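Local coordinates for protein FOKI restriction endonuclease (Planomicrobium okeanokoites, PDB 2FOK) that probably recognises specific DNA sequences and cleaves the DNA at a distance as a metal-dependent type IIS restriction endonuclease, at residues L64-Y68 / K69-G73; A82-A86 / I87-T91; K273-R276 / R277-S281. One frame throughout, in Å; residues are numbered along the deposited sequence.

How the contacts relate
Contacts 1 and 2 are neighbouring helix starts in the first recognition subdomain, their centres 11 Å apart. Contact 1 leads strand 66-67 into helix 68-72, contact 2 leads a loop into helix 87-91, and these two helices follow each other in the chain. They touch directly: Val-72 O probably accepts from Gln-89 NE2 at 2.8 Å, and Glu-70 O from Ile-87 N at 3.1 Å. Contact 3, the end of helix 269-279 in the second recognition subdomain, stands apart, its nearest atoms about 27 Å from contact 1 and about 26 Å from contact 2. All three belong to the recognition part; DNA cleavage is the task of the separate nuclease domain.

Contact 1 of 3, residues L64-Y68 / K69-G73; sequences LIYTY and KELVG
Thr-67 and Glu-70 grip each other in a capping box at the start of helix 68-72. Glu-70 N donates to Thr-67 OG1 (3.3 Å, 171° at the hydrogen), and Thr-67 N donates to Glu-70 OE1 (2.9 Å), reaching the oxygen from above the carboxylate plane, 54° out of it. Thr-67 OG1 sits between its own backbone N and carbonyl carbon (chi1 67°), which turns the hydroxyl to the first turn of the helix; the Glu-70 chain bends at chi2 and folds back across the threonine. Two backbone bonds continue the turn: Leu-71 N to Thr-67 O at 3.3 Å and Val-72 N to Tyr-68 O at 2.9 Å.

Water extends the polar network. One molecule donates both to Ile-65 O and to Glu-70 OE1, so this oxygen holds two donors; a second meets Thr-67 OG1 and, weakly, Glu-70 OE2.

Apolar contacts complete the turn. Tyr-66 CB rests on Leu-71 CD1 (3.8 Å), while Tyr-68 and Val-72 run side by side in one direction, CE1 of the ring against CG2 of the valine at 3.8 Å. Both tyrosine hydroxyls bond further away, Tyr-66 OH to Val-26 O and Tyr-68 OH to Asp-108 OD1.

The capping box thus occupies two amide N-H groups, one at the strand's end and one in the first turn. An N-H and a water donating to OE1 at the amino end of a helix would probably stabilise the ionised carboxylate, whose charge suits the helix dipole.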
loop_
_atom_site.group_PDB
_atom_site.type_symbol
_atom_site.label_atom_id
_atom_site.label_comp_id
_atom_site.label_asym_id
_atom_site.label_seq_id
_atom_site.Cartn_x
_atom_site.Cartn_y
_atom_site.Cartn_z
ATOM N N LEU A 64 -8.002 30.252 16.948
ATOM C CA LEU A 64 -7.122 29.112 17.105
ATOM C C LEU A 64 -6.551 28.506 15.835
ATOM O O LEU A 64 -7.273 28.146 14.902
ATOM C CB LEU A 64 -7.843 28.025 17.908
ATOM C CG LEU A 64 -8.200 28.394 19.352
ATOM C CD1 LEU A 64 -9.280 27.441 19.880
ATOM C CD2 LEU A 64 -6.944 28.335 20.209
ATOM N N ILE A 65 -5.232 28.391 15.827
ATOM C CA ILE A 65 -4.509 27.801 14.724
ATOM C C ILE A 65 -3.337 27.094 15.398
ATOM O O ILE A 65 -2.701 27.659 16.290
ATOM C CB ILE A 65 -4.023 28.885 13.723
ATOM C CG1 ILE A 65 -3.066 28.263 12.695
ATOM C CG2 ILE A 65 -3.361 30.039 14.471
ATOM C CD1 ILE A 65 -3.180 28.859 11.297
ATOM N N TYR A 66 -3.085 25.846 15.012
ATOM C CA TYR A 66 -1.994 25.069 15.604
ATOM C C TYR A 66 -1.070 24.549 14.511
ATOM O O TYR A 66 -1.532 24.144 13.450
ATOM C CB TYR A 66 -2.539 23.867 16.400
ATOM C CG TYR A 66 -3.584 24.172 17.465
ATOM C CD1 TYR A 66 -3.339 25.100 18.480
ATOM C CD2 TYR A 66 -4.806 23.506 17.475
ATOM C CE1 TYR A 66 -4.293 25.353 19.483
ATOM C CE2 TYR A 66 -5.763 23.753 18.471
ATOM C CZ TYR A 66 -5.498 24.675 19.467
ATOM O OH TYR A 66 -6.447 24.921 20.437
ATOM N N THR A 67 0.235 24.561 14.769
ATOM C CA THR A 67 1.202 24.063 13.793
ATOM C C THR A 67 1.318 22.565 13.981
ATOM O O THR A 67 0.922 22.026 15.017
ATOM C CB THR A 67 2.609 24.664 13.993
ATOM O OG1 THR A 67 3.156 24.188 15.225
ATOM C CG2 THR A 67 2.559 26.180 14.015
ATOM N N TYR A 68 1.870 21.891 12.983
ATOM C CA TYR A 68 2.032 20.447 13.051
ATOM C C TYR A 68 2.711 20.036 14.353
ATOM O O TYR A 68 2.218 19.166 15.068
ATOM C CB TYR A 68 2.865 19.955 11.866
ATOM C CG TYR A 68 2.479 18.577 11.381
ATOM C CD1 TYR A 68 2.872 17.431 12.083
ATOM C CD2 TYR A 68 1.725 18.416 10.218
ATOM C CE1 TYR A 68 2.519 16.153 11.634
ATOM C CE2 TYR A 68 1.367 17.149 9.760
ATOM C CZ TYR A 68 1.767 16.023 10.473
ATOM O OH TYR A 68 1.408 14.777 10.023
ATOM N N LYS A 69 3.837 20.679 14.660
ATOM C CA LYS A 69 4.592 20.380 15.868
ATOM C C LYS A 69 3.769 20.510 17.145
ATOM O O LYS A 69 3.688 19.574 17.937
ATOM C CB LYS A 69 5.823 21.281 15.953
ATOM C CG LYS A 69 6.730 20.937 17.116
ATOM C CD LYS A 69 8.178 21.245 16.829
ATOM C CE LYS A 69 9.068 20.736 17.960
ATOM N NZ LYS A 69 8.317 19.905 18.957
ATOM N N GLU A 70 3.153 21.666 17.347
ATOM C CA GLU A 70 2.339 21.896 18.543
ATOM C C GLU A 70 1.332 20.761 18.801
ATOM O O GLU A 70 1.057 20.413 19.947
ATOM C CB GLU A 70 1.590 23.231 18.414
ATOM C CG GLU A 70 2.439 24.467 18.668
ATOM C CD GLU A 70 1.973 25.674 17.864
ATOM O OE1 GLU A 70 0.840 25.645 17.339
ATOM O OE2 GLU A 70 2.735 26.656 17.753
ATOM N N LEU A 71 0.787 20.192 17.728
ATOM C CA LEU A 71 -0.187 19.102 17.827
ATOM C C LEU A 71 0.429 17.709 18.009
ATOM O O LEU A 71 -0.022 16.929 18.839
ATOM C CB LEU A 71 -1.066 19.070 16.573
ATOM C CG LEU A 71 -2.229 20.061 16.455
ATOM C CD1 LEU A 71 -2.529 20.344 14.980
ATOM C CD2 LEU A 71 -3.441 19.477 17.132
ATOM N N VAL A 72 1.457 17.403 17.225
ATOM C CA VAL A 72 2.084 16.090 17.270
ATOM C C VAL A 72 3.295 15.936 18.189
ATOM O O VAL A 72 3.467 14.894 18.832
ATOM C CB VAL A 72 2.447 15.645 15.828
ATOM C CG1 VAL A 72 3.334 14.407 15.844
ATOM C CG2 VAL A 72 1.160 15.365 15.060
ATOM N N GLY A 73 4.124 16.970 18.265
ATOM C CA GLY A 73 5.295 16.903 19.109
ATOM C C GLY A 73 6.296 15.887 18.606
ATOM O O GLY A 73 6.271 15.506 17.438
HETATM O O HOH W 1 0.250 28.104 15.822
HETATM O O HOH W 2 5.516 25.303 16.164
#

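Contact 2 of 3, residues A82-A86 / I87-T91; sequences APCDA and IIQAT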
loop_
_atom_site.group_PDB
_atom_site.type_symbol
_atom_site.label_atom_id
_atom_site.label_comp_id
_atom_site.label_asym_id
_atom_site.label_seq_id
_atom_site.Cartn_x
_atom_site.Cartn_y
_atom_site.Cartn_z
ATOM N N ALA A 82 8.862 8.177 26.682
ATOM C CA ALA A 82 8.864 9.607 26.251
ATOM C C ALA A 82 7.804 10.377 27.022
ATOM O O ALA A 82 6.817 9.806 27.476
ATOM C CB ALA A 82 8.600 9.711 24.750
ATOM N N PRO A 83 8.007 11.690 27.195
ATOM C CA PRO A 83 7.051 12.528 27.921
ATOM C C PRO A 83 5.943 13.059 27.010
ATOM O O PRO A 83 5.867 12.686 25.837
ATOM C CB PRO A 83 7.919 13.652 28.487
ATOM C CG PRO A 83 9.246 13.566 27.742
ATOM C CD PRO A 83 9.168 12.462 26.736
ATOM N N CYS A 84 5.076 13.907 27.559
ATOM C CA CYS A 84 3.997 14.503 26.779
ATOM C C CYS A 84 4.633 15.679 26.046
ATOM O O CYS A 84 5.214 16.563 26.667
ATOM C CB CYS A 84 2.870 14.992 27.693
ATOM S SG CYS A 84 1.194 14.905 26.994
ATOM N N ASP A 85 4.526 15.682 24.722
ATOM C CA ASP A 85 5.122 16.733 23.909
ATOM C C ASP A 85 4.117 17.646 23.193
ATOM O O ASP A 85 4.520 18.618 22.542
ATOM C CB ASP A 85 6.050 16.091 22.866
ATOM C CG ASP A 85 7.190 17.004 22.454
ATOM O OD1 ASP A 85 8.158 17.133 23.232
ATOM O OD2 ASP A 85 7.119 17.598 21.352
ATOM N N ALA A 86 2.819 17.370 23.312
ATOM C CA ALA A 86 1.864 18.200 22.592
ATOM C C ALA A 86 0.388 18.077 22.952
ATOM O O ALA A 86 0.000 17.297 23.824
ATOM C CB ALA A 86 2.040 17.959 21.111
ATOM N N ILE A 87 -0.425 18.858 22.240
ATOM C CA ILE A 87 -1.875 18.897 22.424
ATOM C C ILE A 87 -2.574 17.563 22.173
ATOM O O ILE A 87 -3.215 17.016 23.070
ATOM C CB ILE A 87 -2.529 19.952 21.503
ATOM C CG1 ILE A 87 -1.906 21.326 21.756
ATOM C CG2 ILE A 87 -4.031 19.987 21.740
ATOM C CD1 ILE A 87 -2.341 22.381 20.764
ATOM N N ILE A 88 -2.466 17.031 20.961
ATOM C CA ILE A 88 -3.132 15.765 20.679
ATOM C C ILE A 88 -2.693 14.713 21.691
ATOM O O ILE A 88 -3.516 13.988 22.244
ATOM C CB ILE A 88 -2.831 15.281 19.242
ATOM C CG1 ILE A 88 -3.472 16.257 18.237
ATOM C CG2 ILE A 88 -3.370 13.857 19.043
ATOM C CD1 ILE A 88 -3.644 15.728 16.832
ATOM N N GLN A 89 -1.390 14.648 21.937
ATOM C CA GLN A 89 -0.834 13.695 22.882
ATOM C C GLN A 89 -1.589 13.758 24.207
ATOM O O GLN A 89 -2.017 12.730 24.726
ATOM C CB GLN A 89 0.651 13.991 23.119
ATOM C CG GLN A 89 1.604 13.319 22.136
ATOM C CD GLN A 89 3.068 13.595 22.457
ATOM O OE1 GLN A 89 3.478 13.590 23.621
ATOM N NE2 GLN A 89 3.861 13.833 21.421
ATOM N N ALA A 90 -1.775 14.969 24.730
ATOM C CA ALA A 90 -2.445 15.180 26.011
ATOM C C ALA A 90 -3.972 15.087 26.047
ATOM O O ALA A 90 -4.548 14.898 27.119
ATOM C CB ALA A 90 -2.008 16.519 26.606
ATOM N N THR A 91 -4.644 15.232 24.908
ATOM C CA THR A 91 -6.106 15.158 24.933
ATOM C C THR A 91 -6.603 13.730 24.797
ATOM O O THR A 91 -7.788 13.448 25.005
ATOM C CB THR A 91 -6.768 16.049 23.837
ATOM O OG1 THR A 91 -7.222 15.237 22.753
ATOM C CG2 THR A 91 -5.803 17.084 23.321
#
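Cys-84 SG lies against the methyl of Ala-90 (3.6 Å to CB) and near Gln-89 CB at 4.0 Å, an apolar seat on the first turn of helix 87-91.

Asp-85 makes the main polar link. Its backbone N donates to Gln-89 OE1 at a short 2.6 Å, nearly straight at 168°, although it approaches from above the amide plane (48° out of it) and not along a lone pair. Gln-89 gets there because CG lies anti to the carbonyl carbon (chi1 -88°) and the chain runs extended beyond it, back along the loop. Its NE2 then passes Asp-85 CB at 3.5 Å and donates one N-H to Val-72 O, at the end of helix 68-72. The glutamine amide therefore has a partner for its oxygen and another for its nitrogen, which should fix its rotation.

Ala-86 is the N-cap residue, with a side chain that can accept nothing. Its carbonyl starts the helix instead: Ala-90 N donates to Ala-86 O at 3.1 Å, while Gln-89 CB packs on the same oxygen at 3.4 Å.

Helix 87-91 is buried among other helices of the first recognition subdomain, of a family in the helix-turn-helix clan. Ile-87 faces Leu-55 and Met-59 of helix 49-60, Ile-88 meets Ser-107 and Leu-111 of helix 104-116, and Ala-90 lies on Ile-42 of helix 32-45.

Contact 3 of 3, residues K273-R276 / R277-S281; sequences KVLR and RAKGS
Lys-279 lies across Leu-275 one turn earlier, at the carboxyl end of helix 269-279, which closes on Gly-280 in a Schellman motif with weak bonds. This is the second recognition subdomain, of a family in the helix-turn-helix clan. From CB outward, the lysine first covers carbonyls: its CB is 3.5 Å from both Arg-276 O and Leu-275 O, and CG keeps near the latter. A bend at chi2 (112°) then lays the chain over the leucine. CD presses on Leu-275 CD2 at 3.5 Å, tighter than usual for two carbons, and CE lies over both methyls, almost equally far from CD1 and CD2. After a second bend at chi4, NZ forms a salt bridge with Glu-170, which probably eases the nearness of Arg-276 NH2, a like charge at 4.5 Å. With an alanine here, Glu-170 would probably lose this mate and the Leu-275 methyls their cover.

Beneath this chain the helical bonding gives way to the closing turn. Lys-279 N bonds Leu-275 O only weakly and turns also to Arg-276 O (3.2 Å). The two defining bonds of the Schellman motif, from Ser-281 N to Arg-276 O and from Gly-280 N to Arg-277 O, are likewise weak. Gly-280 has positive phi (106°), where a side chain would jam against the preceding carbonyl. Further back on the helix, Val-274 and Leu-275 pack against Leu-166 of helix 160-169, and Val-274 also meets helix 146-157.

Arg-276 O also takes the shortest of these bonds: Ser-281 OG donates to it at 2.7 Å, from the face of the carbonyl plane opposite to that used by Lys-279 N.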
loop_
_atom_site.group_PDB
_atom_site.type_symbol
_atom_site.label_atom_id
_atom_site.label_comp_id
_atom_site.label_asym_id
_atom_site.label_seq_id
_atom_site.Cartn_x
_atom_site.Cartn_y
_atom_site.Cartn_z
ATOM N N LYS A 273 -27.188 4.035 -1.599
ATOM C CA LYS A 273 -27.846 5.334 -1.734
ATOM C C LYS A 273 -26.772 6.418 -1.759
ATOM O O LYS A 273 -26.850 7.376 -2.526
ATOM C CB LYS A 273 -28.770 5.598 -0.541
ATOM C CG LYS A 273 -30.096 4.863 -0.566
ATOM C CD LYS A 273 -30.935 5.236 0.653
ATOM C CE LYS A 273 -32.075 4.249 0.871
ATOM N NZ LYS A 273 -32.064 3.721 2.257
ATOM N N VAL A 274 -25.779 6.250 -0.893
ATOM C CA VAL A 274 -24.668 7.184 -0.770
ATOM C C VAL A 274 -23.842 7.121 -2.052
ATOM O O VAL A 274 -23.409 8.145 -2.565
ATOM C CB VAL A 274 -23.792 6.813 0.470
ATOM C CG1 VAL A 274 -22.390 7.366 0.335
ATOM C CG2 VAL A 274 -24.453 7.328 1.747
ATOM N N LEU A 275 -23.646 5.915 -2.576
ATOM C CA LEU A 275 -22.871 5.734 -3.800
ATOM C C LEU A 275 -23.647 6.260 -4.998
ATOM O O LEU A 275 -23.093 6.944 -5.861
ATOM C CB LEU A 275 -22.546 4.246 -4.016
ATOM C CG LEU A 275 -21.316 3.807 -4.828
ATOM C CD1 LEU A 275 -21.755 2.835 -5.908
ATOM C CD2 LEU A 275 -20.615 4.985 -5.447
ATOM N N ARG A 276 -24.931 5.927 -5.050
ATOM C CA ARG A 276 -25.788 6.365 -6.142
ATOM C C ARG A 276 -25.728 7.890 -6.280
ATOM O O ARG A 276 -25.551 8.416 -7.379
ATOM C CB ARG A 276 -27.230 5.907 -5.882
ATOM C CG ARG A 276 -27.961 5.374 -7.105
ATOM C CD ARG A 276 -28.056 3.848 -7.095
ATOM N NE ARG A 276 -26.743 3.211 -7.046
ATOM C CZ ARG A 276 -25.734 3.511 -7.860
ATOM N NH1 ARG A 276 -25.882 4.443 -8.795
ATOM N NH2 ARG A 276 -24.568 2.887 -7.736
ATOM N N ARG A 277 -25.863 8.594 -5.158
ATOM C CA ARG A 277 -25.811 10.052 -5.162
ATOM C C ARG A 277 -24.404 10.574 -5.490
ATOM O O ARG A 277 -24.261 11.649 -6.071
ATOM C CB ARG A 277 -26.270 10.603 -3.801
ATOM C CG ARG A 277 -25.487 11.842 -3.326
ATOM C CD ARG A 277 -26.184 12.606 -2.206
ATOM N NE ARG A 277 -25.959 14.044 -2.336
ATOM C CZ ARG A 277 -25.792 14.882 -1.318
ATOM N NH1 ARG A 277 -25.824 14.431 -0.068
ATOM N NH2 ARG A 277 -25.569 16.171 -1.548
ATOM N N ALA A 278 -23.373 9.818 -5.115
ATOM C CA ALA A 278 -21.984 10.215 -5.372
ATOM C C ALA A 278 -21.625 10.036 -6.839
ATOM O O ALA A 278 -20.646 10.611 -7.345
ATOM C CB ALA A 278 -21.031 9.390 -4.505
ATOM N N LYS A 279 -22.422 9.226 -7.522
ATOM C CA LYS A 279 -22.192 8.956 -8.933
ATOM C C LYS A 279 -22.818 10.040 -9.794
ATOM O O LYS A 279 -22.315 10.357 -10.878
ATOM C CB LYS A 279 -22.758 7.584 -9.299
ATOM C CG LYS A 279 -21.698 6.599 -9.772
ATOM C CD LYS A 279 -21.492 5.458 -8.788
ATOM C CE LYS A 279 -20.459 4.474 -9.312
ATOM N NZ LYS A 279 -21.007 3.554 -10.357
ATOM N N GLY A 280 -23.907 10.619 -9.293
ATOM C CA GLY A 280 -24.597 11.671 -10.021
ATOM C C GLY A 280 -25.905 11.194 -10.630
ATOM O O GLY A 280 -26.440 11.826 -11.542
ATOM N N SER A 281 -26.418 10.076 -10.124
ATOM C CA SER A 281 -27.667 9.501 -10.612
ATOM C C SER A 281 -28.838 9.850 -9.699
ATOM O O SER A 281 -29.858 9.166 -9.701
ATOM C CB SER A 281 -27.532 7.982 -10.695
ATOM O OG SER A 281 -26.660 7.504 -9.682
#